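Local coordinates for protein KLLA0C04147p (Kluyveromyces lactis, PDB 5H2D) that binds ergosterol in its OSBP-related (oxysterol-binding) domain, the part described here, and probably transfers sterols between membranes, at residues A[94-107]-A[258-270]. Residues are numbered along the deposited sequence; the frame is centred on the assembly and turned at random.
Sequences DSTLRLLYVAIFTV and VYNAKGGKEWIFG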
loop_
_atom_site.group_PDB
_atom_site.type_symbol
_atom_site.label_atom_id
_atom_site.label_comp_id
_atom_site.label_asym_id
_atom_site.label_seq_id
_atom_site.Cartn_x
_atom_site.Cartn_y
_atom_site.Cartn_z
ATOM N N ASP A 94 -9.232 -17.520 -17.999
ATOM C CA ASP A 94 -8.255 -17.007 -18.949
ATOM C C ASP A 94 -7.149 -16.263 -18.203
ATOM O O ASP A 94 -7.415 -15.255 -17.543
ATOM C CB ASP A 94 -8.994 -16.094 -19.929
ATOM C CG ASP A 94 -8.083 -15.371 -20.897
ATOM O OD1 ASP A 94 -6.855 -15.586 -20.900
ATOM O OD2 ASP A 94 -8.633 -14.575 -21.696
ATOM N N SER A 95 -5.906 -16.741 -18.314
ATOM C CA SER A 95 -4.828 -16.137 -17.532
ATOM C C SER A 95 -4.587 -14.681 -17.910
ATOM O O SER A 95 -4.198 -13.880 -17.051
ATOM C CB SER A 95 -3.535 -16.942 -17.680
ATOM O OG SER A 95 -3.050 -16.919 -19.013
ATOM N N THR A 96 -4.808 -14.313 -19.183
ATOM C CA THR A 96 -4.581 -12.924 -19.584
ATOM C C THR A 96 -5.634 -11.993 -19.000
ATOM O O THR A 96 -5.346 -10.813 -18.764
ATOM C CB THR A 96 -4.550 -12.787 -21.110
ATOM O OG1 THR A 96 -5.856 -13.026 -21.659
ATOM C CG2 THR A 96 -3.550 -13.761 -21.705
ATOM N N LEU A 97 -6.851 -12.496 -18.773
ATOM C CA LEU A 97 -7.890 -11.720 -18.105
ATOM C C LEU A 97 -7.634 -11.629 -16.604
ATOM O O LEU A 97 -7.900 -10.586 -15.994
ATOM C CB LEU A 97 -9.269 -12.326 -18.393
ATOM C CG LEU A 97 -10.513 -11.656 -17.797
ATOM C CD1 LEU A 97 -10.628 -10.205 -18.232
ATOM C CD2 LEU A 97 -11.786 -12.418 -18.165
ATOM N N ARG A 98 -7.098 -12.686 -15.998
ATOM C CA ARG A 98 -6.600 -12.538 -14.633
ATOM C C ARG A 98 -5.566 -11.421 -14.565
ATOM O O ARG A 98 -5.608 -10.579 -13.658
ATOM C CB ARG A 98 -6.009 -13.855 -14.129
ATOM C CG ARG A 98 -7.007 -15.000 -14.130
ATOM C CD ARG A 98 -6.637 -16.106 -13.141
ATOM N NE ARG A 98 -5.462 -16.868 -13.564
ATOM C CZ ARG A 98 -5.514 -17.907 -14.395
ATOM N NH1 ARG A 98 -4.404 -18.548 -14.736
ATOM N NH2 ARG A 98 -6.682 -18.285 -14.896
ATOM N N LEU A 99 -4.642 -11.383 -15.526
ATOM C CA LEU A 99 -3.614 -10.347 -15.522
ATOM C C LEU A 99 -4.222 -8.958 -15.691
ATOM O O LEU A 99 -3.771 -7.999 -15.061
ATOM C CB LEU A 99 -2.576 -10.623 -16.611
ATOM C CG LEU A 99 -1.426 -9.625 -16.726
ATOM C CD1 LEU A 99 -0.807 -9.320 -15.346
ATOM C CD2 LEU A 99 -0.346 -10.090 -17.694
ATOM N N LEU A 100 -5.238 -8.821 -16.545
ATOM C CA LEU A 100 -5.893 -7.525 -16.695
ATOM C C LEU A 100 -6.384 -7.002 -15.350
ATOM O O LEU A 100 -6.177 -5.828 -15.003
ATOM C CB LEU A 100 -7.057 -7.632 -17.681
ATOM C CG LEU A 100 -7.939 -6.385 -17.833
ATOM C CD1 LEU A 100 -7.149 -5.230 -18.452
ATOM C CD2 LEU A 100 -9.188 -6.698 -18.639
ATOM N N TYR A 101 -7.053 -7.861 -14.584
ATOM C CA TYR A 101 -7.598 -7.420 -13.307
ATOM C C TYR A 101 -6.504 -7.228 -12.258
ATOM O O TYR A 101 -6.608 -6.311 -11.434
ATOM C CB TYR A 101 -8.687 -8.392 -12.849
ATOM C CG TYR A 101 -10.025 -8.080 -13.498
ATOM C CD1 TYR A 101 -10.198 -8.215 -14.873
ATOM C CD2 TYR A 101 -11.103 -7.646 -12.744
ATOM C CE1 TYR A 101 -11.406 -7.913 -15.473
ATOM C CE2 TYR A 101 -12.315 -7.341 -13.335
ATOM C CZ TYR A 101 -12.462 -7.487 -14.703
ATOM O OH TYR A 101 -13.662 -7.200 -15.320
ATOM N N VAL A 102 -5.448 -8.050 -12.283
ATOM C CA VAL A 102 -4.282 -7.784 -11.435
ATOM C C VAL A 102 -3.719 -6.403 -11.743
ATOM O O VAL A 102 -3.432 -5.608 -10.833
ATOM C CB VAL A 102 -3.212 -8.881 -11.611
ATOM C CG1 VAL A 102 -1.866 -8.430 -11.030
ATOM C CG2 VAL A 102 -3.653 -10.176 -10.945
ATOM N N ALA A 103 -3.553 -6.092 -13.033
ATOM C CA ALA A 103 -2.998 -4.804 -13.430
ATOM C C ALA A 103 -3.864 -3.659 -12.939
ATOM O O ALA A 103 -3.360 -2.657 -12.422
ATOM C CB ALA A 103 -2.861 -4.732 -14.951
ATOM N N ILE A 104 -5.176 -3.771 -13.138
ATOM C CA ILE A 104 -6.027 -2.673 -12.708
ATOM C C ILE A 104 -6.034 -2.576 -11.187
ATOM O O ILE A 104 -6.065 -1.470 -10.638
ATOM C CB ILE A 104 -7.425 -2.814 -13.333
ATOM C CG1 ILE A 104 -7.291 -2.585 -14.844
ATOM C CG2 ILE A 104 -8.391 -1.804 -12.730
ATOM C CD1 ILE A 104 -8.501 -2.966 -15.669
ATOM N N PHE A 105 -5.911 -3.706 -10.479
ATOM C CA PHE A 105 -5.666 -3.620 -9.038
ATOM C C PHE A 105 -4.441 -2.760 -8.718
ATOM O O PHE A 105 -4.473 -1.951 -7.780
ATOM C CB PHE A 105 -5.499 -5.013 -8.429
ATOM C CG PHE A 105 -4.969 -4.983 -7.018
ATOM C CD1 PHE A 105 -5.808 -4.680 -5.956
ATOM C CD2 PHE A 105 -3.631 -5.251 -6.759
ATOM C CE1 PHE A 105 -5.308 -4.636 -4.646
ATOM C CE2 PHE A 105 -3.134 -5.228 -5.466
ATOM C CZ PHE A 105 -3.970 -4.918 -4.405
ATOM N N THR A 106 -3.335 -2.940 -9.451
ATOM C CA THR A 106 -2.141 -2.156 -9.122
ATOM C C THR A 106 -2.350 -0.668 -9.371
ATOM O O THR A 106 -1.698 0.157 -8.716
ATOM C CB THR A 106 -0.900 -2.637 -9.898
ATOM O OG1 THR A 106 -0.961 -2.216 -11.269
ATOM C CG2 THR A 106 -0.749 -4.164 -9.825
ATOM N N VAL A 107 -3.270 -0.312 -10.267
ATOM C CA VAL A 107 -3.563 1.085 -10.566
ATOM C C VAL A 107 -4.541 1.676 -9.563
ATOM O O VAL A 107 -4.515 2.890 -9.301
ATOM C CB VAL A 107 -4.111 1.186 -12.002
ATOM C CG1 VAL A 107 -4.635 2.592 -12.294
ATOM C CG2 VAL A 107 -3.043 0.762 -13.010
ATOM N N VAL A 258 -2.175 -5.674 -22.215
ATOM C CA VAL A 258 -1.964 -7.013 -21.671
ATOM C C VAL A 258 -1.623 -7.956 -22.819
ATOM O O VAL A 258 -2.386 -8.068 -23.787
ATOM C CB VAL A 258 -3.202 -7.523 -20.916
ATOM C CG1 VAL A 258 -2.926 -8.883 -20.300
ATOM C CG2 VAL A 258 -3.629 -6.528 -19.842
ATOM N N TYR A 259 -0.500 -8.658 -22.691
ATOM C CA TYR A 259 -0.017 -9.559 -23.727
ATOM C C TYR A 259 0.034 -10.992 -23.219
ATOM O O TYR A 259 0.350 -11.237 -22.049
ATOM C CB TYR A 259 1.373 -9.148 -24.198
ATOM C CG TYR A 259 1.445 -7.753 -24.761
ATOM C CD1 TYR A 259 1.234 -7.515 -26.117
ATOM C CD2 TYR A 259 1.741 -6.666 -23.941
ATOM C CE1 TYR A 259 1.307 -6.243 -26.637
ATOM C CE2 TYR A 259 1.821 -5.387 -24.452
ATOM C CZ TYR A 259 1.607 -5.178 -25.803
ATOM O OH TYR A 259 1.681 -3.898 -26.302
ATOM N N ASN A 260 -0.257 -11.941 -24.110
ATOM C CA ASN A 260 0.024 -13.336 -23.813
ATOM C C ASN A 260 1.518 -13.602 -24.002
ATOM O O ASN A 260 2.292 -12.723 -24.383
ATOM C CB ASN A 260 -0.855 -14.260 -24.663
ATOM C CG ASN A 260 -0.580 -14.145 -26.158
ATOM O OD1 ASN A 260 0.562 -14.093 -26.590
ATOM N ND2 ASN A 260 -1.646 -14.115 -26.948
ATOM N N ALA A 261 1.939 -14.834 -23.708
ATOM C CA ALA A 261 3.365 -15.145 -23.679
ATOM C C ALA A 261 4.023 -15.048 -25.053
ATOM O O ALA A 261 5.244 -14.883 -25.132
ATOM C CB ALA A 261 3.581 -16.545 -23.097
ATOM N N LYS A 262 3.252 -15.154 -26.133
ATOM C CA LYS A 262 3.798 -14.998 -27.475
ATOM C C LYS A 262 3.738 -13.557 -27.965
ATOM O O LYS A 262 3.937 -13.307 -29.159
ATOM C CB LYS A 262 3.065 -15.924 -28.454
ATOM C CG LYS A 262 3.208 -17.399 -28.114
ATOM C CD LYS A 262 4.672 -17.758 -27.883
ATOM C CE LYS A 262 4.837 -19.180 -27.353
ATOM N NZ LYS A 262 4.449 -20.212 -28.352
ATOM N N GLY A 263 3.482 -12.602 -27.076
ATOM C CA GLY A 263 3.433 -11.217 -27.481
ATOM C C GLY A 263 2.159 -10.801 -28.172
ATOM O O GLY A 263 2.102 -9.692 -28.709
ATOM N N GLY A 264 1.144 -11.650 -28.179
ATOM C CA GLY A 264 -0.144 -11.262 -28.711
ATOM C C GLY A 264 -0.896 -10.344 -27.772
ATOM O O GLY A 264 -1.104 -10.685 -26.603
ATOM N N LYS A 265 -1.303 -9.179 -28.265
ATOM C CA LYS A 265 -2.070 -8.247 -27.443
ATOM C C LYS A 265 -3.477 -8.796 -27.228
ATOM O O LYS A 265 -4.194 -9.083 -28.193
ATOM C CB LYS A 265 -2.111 -6.869 -28.105
ATOM C CG LYS A 265 -2.793 -5.792 -27.272
ATOM C CD LYS A 265 -2.803 -4.448 -27.984
ATOM C CE LYS A 265 -1.426 -3.812 -28.001
ATOM N NZ LYS A 265 -1.427 -2.537 -28.780
ATOM N N GLU A 266 -3.868 -8.974 -25.965
ATOM C CA GLU A 266 -5.159 -9.558 -25.632
ATOM C C GLU A 266 -6.149 -8.557 -25.073
ATOM O O GLU A 266 -7.353 -8.693 -25.308
ATOM C CB GLU A 266 -4.987 -10.694 -24.612
ATOM C CG GLU A 266 -4.171 -11.884 -25.119
ATOM C CD GLU A 266 -5.049 -13.044 -25.556
ATOM O OE1 GLU A 266 -6.269 -12.834 -25.758
ATOM O OE2 GLU A 266 -4.524 -14.176 -25.668
ATOM N N TRP A 267 -5.671 -7.564 -24.324
ATOM C CA TRP A 267 -6.532 -6.590 -23.671
ATOM C C TRP A 267 -5.810 -5.253 -23.626
ATOM O O TRP A 267 -4.579 -5.200 -23.561
ATOM C CB TRP A 267 -6.896 -7.010 -22.235
ATOM C CG TRP A 267 -7.425 -8.403 -22.077
ATOM C CD1 TRP A 267 -6.697 -9.541 -21.860
ATOM C CD2 TRP A 267 -8.800 -8.801 -22.085
ATOM N NE1 TRP A 267 -7.536 -10.622 -21.742
ATOM C CE2 TRP A 267 -8.832 -10.198 -21.882
ATOM C CE3 TRP A 267 -10.003 -8.116 -22.245
ATOM C CZ2 TRP A 267 -10.021 -10.920 -21.840
ATOM C CZ3 TRP A 267 -11.186 -8.830 -22.197
ATOM C CH2 TRP A 267 -11.187 -10.220 -21.993
ATOM N N ILE A 268 -6.587 -4.170 -23.682
ATOM C CA ILE A 268 -6.088 -2.839 -23.366
ATOM C C ILE A 268 -7.021 -2.250 -22.319
ATOM O O ILE A 268 -8.168 -2.671 -22.169
ATOM C CB ILE A 268 -6.000 -1.906 -24.595
ATOM C CG1 ILE A 268 -7.353 -1.847 -25.316
ATOM C CG2 ILE A 268 -4.855 -2.338 -25.517
ATOM C CD1 ILE A 268 -7.382 -0.898 -26.505
ATOM N N PHE A 269 -6.504 -1.279 -21.575
ATOM C CA PHE A 269 -7.318 -0.599 -20.579
ATOM C C PHE A 269 -6.802 0.820 -20.425
ATOM O O PHE A 269 -5.679 1.144 -20.825
ATOM C CB PHE A 269 -7.327 -1.346 -19.237
ATOM C CG PHE A 269 -6.000 -1.355 -18.515
ATOM C CD1 PHE A 269 -5.642 -0.309 -17.674
ATOM C CD2 PHE A 269 -5.134 -2.431 -18.644
ATOM C CE1 PHE A 269 -4.427 -0.328 -16.996
ATOM C CE2 PHE A 269 -3.928 -2.448 -17.967
ATOM C CZ PHE A 269 -3.580 -1.400 -17.145
ATOM N N GLY A 270 -7.639 1.669 -19.853
ATOM C CA GLY A 270 -7.259 3.059 -19.693
ATOM C C GLY A 270 -8.336 3.826 -18.966
ATOM O O GLY A 270 -9.477 3.373 -18.832
#
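In the oxysterol-binding domain, helix 95-107 packs against the inner face of the beta-hairpin of strands 253-259 and 265-272, nearly parallel to segment 265-270 (axes 22° apart), while L99 and V102 meet Y201 of strand 199-203. The polar end of the contact is a short hydrogen-bond chain at the helix start. The indole NE1 of W267 donates to T96 OG1 (2.9 Å), which lies in the ring plane, and the same hydroxyl donates to D94 OD1 (2.9 Å). D94 is the N-cap residue; its OD1 also accepts from T96 N, both donors reaching it from one face of the carboxylate, and OD2 turns to Y310. With chi1 at 69°, the T96 hydroxyl stays close to its own backbone while CG2 lies beside N260 CB. Over one face of the indole, L97 CD1 makes a CH-pi contact 3.9 Å from the six-membered ring centroid; L100 CD2 touches W267 CE3 at 4.0 Å. A leucine in place of W267 would probably leave the T96 hydroxyl without its donor and open a gap beneath L97. Farther along, L100 CD1 presses against F269 CD2 (3.5 Å), I104 CG1 covers a face of that ring, and A103 CB approaches CE2 obliquely. V258 CG1 fits against L99 CD2 (3.9 Å). A classic bulge sets E266 and W267 together opposite V258, whose O accepts from E266 N and, weakly, W267 N, beneath a capped helix plugging the incomplete antiparallel barrel of OSBP-related domains.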